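Local coordinates for glucose-1-phosphate uridylyltransferase (Sphingomonas elodea, PDB 2UX8) that catalyses the transfer of a uridylyl group from UTP to glucose 1-phosphate, giving UDP-glucose and diphosphate, at the interface of chains A and B. Numbering follows the deposited sequence. Chains: chain A/B, Glucose-1-phosphate uridylyltransferase.

Contact 1: the interface of chains A and B. Residues chain A 44, 84, 88, 97-98, 101; chain B 28-30, 33.
B:Leu29 and B:Lys33 press their hydrocarbon parts against A:Val97, A:Leu98, A:Leu84 and A:Met88, and they do so from the end of the glycine-rich signature loop of the nucleotidyltransferase family, the G-X-G-T-R-X-X-P-X-T-K motif of nucleotide binding. The contact is apolar. A:Val97, with CG1 anti to its backbone N (chi1 177°), lays that methyl across the root of B:Leu29 at about a right angle, CG1 standing 3.4 Å from B:Leu29 CB. At its far end B:Leu29 meets A:Met88 tip to tip: the thioether SD lies 3.7 Å from the CD2 methyl. The bend of A:Met88 at chi2 (-121°) turns the sulphur toward the leucine, and the one at chi3 places the CE methyl.

The aliphatic stem of B:Lys33 has leucine methyls of two elements against it. CD2 of A:Leu84, from helix 82-89, meets the stem near its root, 3.6 Å from B:Lys33 CB and crossing it nearly at right angles. CD2 of A:Leu98, from the 3-10 helix 95-98, comes in obliquely further out, 3.7 Å from B:Lys33 CD. The lysine kinks at chi3 (-99°) and continues toward the methyl of A:Thr101, end to end; CE sits 3.4 Å from A:Thr101 CG2, but the still shorter approach of NZ to that methyl is doubtful at this resolution.

B:Pro30, which follows a cis peptide bond, offers ring carbons to backbone oxygens of chain A, its CG lying 3.6 Å from A:Val97 O. The close approach of its CD to A:Asp44 O is too tight to be read literally.

Among these residues no hydrogen bond or salt bridge joins the chains. Within chain A the hydroxyl OG1 of A:Thr101 donates to A:Leu98 O at 2.8 Å, from above the carbonyl plane. This bond probably limits rotation of the threonine, whose methyl rather than hydroxyl lies toward the lysine.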
# COMPACT_ATOMS: atom_id res chain seq x y z
N ASP A 44 1.24 -6.12 23.51
CA ASP A 44 1.47 -7.13 22.49
C ASP A 44 0.60 -7.16 21.26
O ASP A 44 1.02 -7.62 20.20
CB ASP A 44 1.29 -8.50 23.11
CG ASP A 44 2.57 -9.12 23.50
OD1 ASP A 44 3.59 -8.73 22.90
OD2 ASP A 44 2.55 -9.99 24.39
N LEU A 84 6.45 -13.22 6.53
CA LEU A 84 6.77 -13.34 7.93
C LEU A 84 6.76 -14.79 8.40
O LEU A 84 7.72 -15.26 9.00
CB LEU A 84 5.77 -12.53 8.76
CG LEU A 84 5.82 -12.75 10.27
CD1 LEU A 84 7.02 -12.05 10.84
CD2 LEU A 84 4.56 -12.22 10.91
N MET A 88 9.87 -16.93 9.97
CA MET A 88 9.83 -17.58 11.27
C MET A 88 10.15 -19.05 11.09
O MET A 88 10.91 -19.62 11.87
CB MET A 88 8.44 -17.47 11.88
CG MET A 88 7.87 -16.09 11.88
SD MET A 88 7.51 -15.54 13.54
CE MET A 88 6.07 -16.44 13.92
N VAL A 97 2.31 -17.79 18.25
CA VAL A 97 2.24 -16.38 18.64
C VAL A 97 1.15 -15.68 17.83
O VAL A 97 0.63 -14.65 18.24
CB VAL A 97 3.58 -15.67 18.35
CG1 VAL A 97 3.48 -14.21 18.68
CG2 VAL A 97 4.67 -16.29 19.15
N LEU A 98 0.82 -16.25 16.68
CA LEU A 98 -0.17 -15.69 15.78
C LEU A 98 -1.54 -16.33 15.88
O LEU A 98 -2.44 -16.01 15.11
CB LEU A 98 0.30 -15.82 14.33
CG LEU A 98 1.64 -15.23 13.91
CD1 LEU A 98 1.85 -15.53 12.45
CD2 LEU A 98 1.66 -13.73 14.14
N THR A 101 -5.07 -14.72 15.13
CA THR A 101 -4.79 -13.62 14.22
C THR A 101 -5.56 -13.75 12.93
O THR A 101 -5.82 -12.77 12.24
CB THR A 101 -3.30 -13.58 13.88
OG1 THR A 101 -2.56 -13.18 15.03
CG2 THR A 101 -3.04 -12.62 12.76
N PHE B 28 7.93 -8.57 18.78
CA PHE B 28 6.68 -7.94 19.21
C PHE B 28 5.40 -8.48 18.60
O PHE B 28 4.35 -7.83 18.67
CB PHE B 28 6.74 -6.42 18.99
CG PHE B 28 7.29 -5.67 20.17
CD1 PHE B 28 8.65 -5.71 20.47
CD2 PHE B 28 6.44 -4.91 20.98
CE1 PHE B 28 9.16 -5.01 21.56
CE2 PHE B 28 6.93 -4.21 22.07
CZ PHE B 28 8.30 -4.26 22.37
N LEU B 29 5.46 -9.67 17.99
CA LEU B 29 4.25 -10.27 17.42
C LEU B 29 3.29 -10.51 18.57
O LEU B 29 3.71 -10.75 19.69
CB LEU B 29 4.57 -11.60 16.73
CG LEU B 29 5.01 -11.65 15.26
CD1 LEU B 29 5.23 -10.28 14.69
CD2 LEU B 29 6.27 -12.44 15.16
N PRO B 30 1.97 -10.46 18.29
CA PRO B 30 1.40 -10.20 16.97
C PRO B 30 1.29 -8.75 16.52
O PRO B 30 0.97 -8.49 15.36
CB PRO B 30 -0.00 -10.79 17.07
CG PRO B 30 -0.23 -11.12 18.52
CD PRO B 30 0.91 -10.55 19.31
N LYS B 33 2.88 -7.90 13.14
CA LYS B 33 2.80 -8.75 11.98
C LYS B 33 2.33 -8.04 10.74
O LYS B 33 2.43 -8.59 9.65
CB LYS B 33 1.97 -10.02 12.23
CG LYS B 33 0.50 -9.87 12.23
CD LYS B 33 -0.18 -11.22 12.12
CE LYS B 33 -0.62 -11.52 10.69
NZ LYS B 33 -1.55 -12.68 10.58

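Contact 2: the interface of chains A and B. Residues chain A 279, 289, 292-293, 296; chain B 292-293, 296-297.
Helix 285-296 of chain A and its counterpart in chain B run roughly opposite ways but well away from antiparallel, bringing each Leu296 onto the other chain's Ala292, with A:Ala292 CA 7.1 Å from B:Ala292 CA. B:Leu296, just past the end of its helix, carries much of the packing. With CG anti to the carbonyl carbon (chi1 -73°), its branches reach over chain A and part there. B:Leu296 CD1 touches A:Ala292 CB at 3.8 Å and the CG2 methyl of A:Val293 at 3.9 Å. B:Leu296 CD2 turns instead to the stem of A:Arg289, 3.8 Å from A:Arg289 CG, with A:Leu279 of helix 267-280 more distant and crosswise.

The side chains of A:Arg289 and B:Leu296 lie alongside one another, pointing opposite ways. The arginine bends at chi3 (-67°), bringing its guanidinium to the backbone carbonyl of B:Leu296, but NH1 is modelled too close to that oxygen for the bond to be trusted. Its symmetry counterpart, A:Leu296, sets its CD1 3.7 Å from B:Ala292 CB, with the small alanine admitting the methyl close to the helix.

An alanine in place of B:Leu296 would probably open a gap between chain B and A:Ala292, A:Val293 and the stem of A:Arg289, leaving that stem freer to turn. Pairing the C-terminal helices in this way ties the two subunits together in the deposited tetramer.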
# COMPACT_ATOMS: atom_id res chain seq x y z
N LEU A 279 1.49 -5.76 34.00
CA LEU A 279 1.59 -6.26 35.36
C LEU A 279 0.92 -7.61 35.51
O LEU A 279 1.16 -8.32 36.48
CB LEU A 279 0.96 -5.27 36.35
CG LEU A 279 1.73 -3.97 36.59
CD1 LEU A 279 0.97 -3.08 37.56
CD2 LEU A 279 3.09 -4.30 37.16
N ARG A 289 7.17 -3.80 37.32
CA ARG A 289 6.87 -3.34 38.68
C ARG A 289 8.09 -2.66 39.30
O ARG A 289 7.98 -1.55 39.84
CB ARG A 289 6.43 -4.51 39.55
CG ARG A 289 6.16 -4.13 41.00
CD ARG A 289 5.80 -5.35 41.84
NE ARG A 289 4.52 -5.92 41.42
CZ ARG A 289 3.34 -5.48 41.85
NH1 ARG A 289 3.30 -4.48 42.72
NH2 ARG A 289 2.21 -6.02 41.38
N ALA A 292 8.40 0.78 37.70
CA ALA A 292 7.32 1.65 38.11
C ALA A 292 7.58 2.25 39.49
O ALA A 292 7.48 3.46 39.69
CB ALA A 292 6.01 0.89 38.11
N VAL A 293 7.90 1.38 40.44
CA VAL A 293 8.16 1.82 41.81
C VAL A 293 9.23 2.91 41.88
O VAL A 293 9.00 3.99 42.41
CB VAL A 293 8.58 0.62 42.69
CG1 VAL A 293 9.37 1.08 43.89
CG2 VAL A 293 7.34 -0.12 43.15
N LEU A 296 8.36 6.25 40.37
CA LEU A 296 7.33 7.01 41.06
C LEU A 296 7.77 7.85 42.24
O LEU A 296 7.02 8.68 42.71
CB LEU A 296 6.21 6.09 41.53
CG LEU A 296 5.18 5.69 40.48
CD1 LEU A 296 4.05 4.95 41.14
CD2 LEU A 296 4.64 6.92 39.80
N ALA B 292 -0.79 4.04 38.52
CA ALA B 292 0.39 3.23 38.80
C ALA B 292 0.41 2.86 40.28
O ALA B 292 0.60 1.69 40.64
CB ALA B 292 1.66 4.00 38.44
N VAL B 293 0.21 3.87 41.12
CA VAL B 293 0.22 3.74 42.58
C VAL B 293 -0.64 2.58 43.05
O VAL B 293 -0.15 1.60 43.62
CB VAL B 293 -0.32 5.04 43.21
CG1 VAL B 293 -0.01 5.07 44.68
CG2 VAL B 293 0.30 6.24 42.52
N LEU B 296 -0.04 -1.04 41.84
CA LEU B 296 1.17 -1.67 42.34
C LEU B 296 1.09 -2.35 43.69
O LEU B 296 2.00 -3.05 44.08
CB LEU B 296 2.32 -0.65 42.37
CG LEU B 296 2.94 -0.21 41.05
CD1 LEU B 296 4.01 0.85 41.30
CD2 LEU B 296 3.56 -1.39 40.34
N GLY B 297 -0.00 -2.16 44.41
CA GLY B 297 -0.11 -2.77 45.72
C GLY B 297 0.55 -1.88 46.74
O GLY B 297 1.05 -0.80 46.41

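Contacts 1 and 2 join the same two chains, with their C-alpha centres about 28 Å apart, and share no residue. Contact 1 sets the nucleotide-binding signature loop of one subunit against helix 82-89 and the 3-10 helix 95-98 of the other; contact 2 uses the C-terminal helices 267-280 and 285-296. Both are parts of one two-fold interface, so each recurs with the chains exchanged. Holding the pair at separate places should restrain rocking of one subunit against the other, and contact 1 may couple assembly to the active-site loop. The deposited assembly holds four copies.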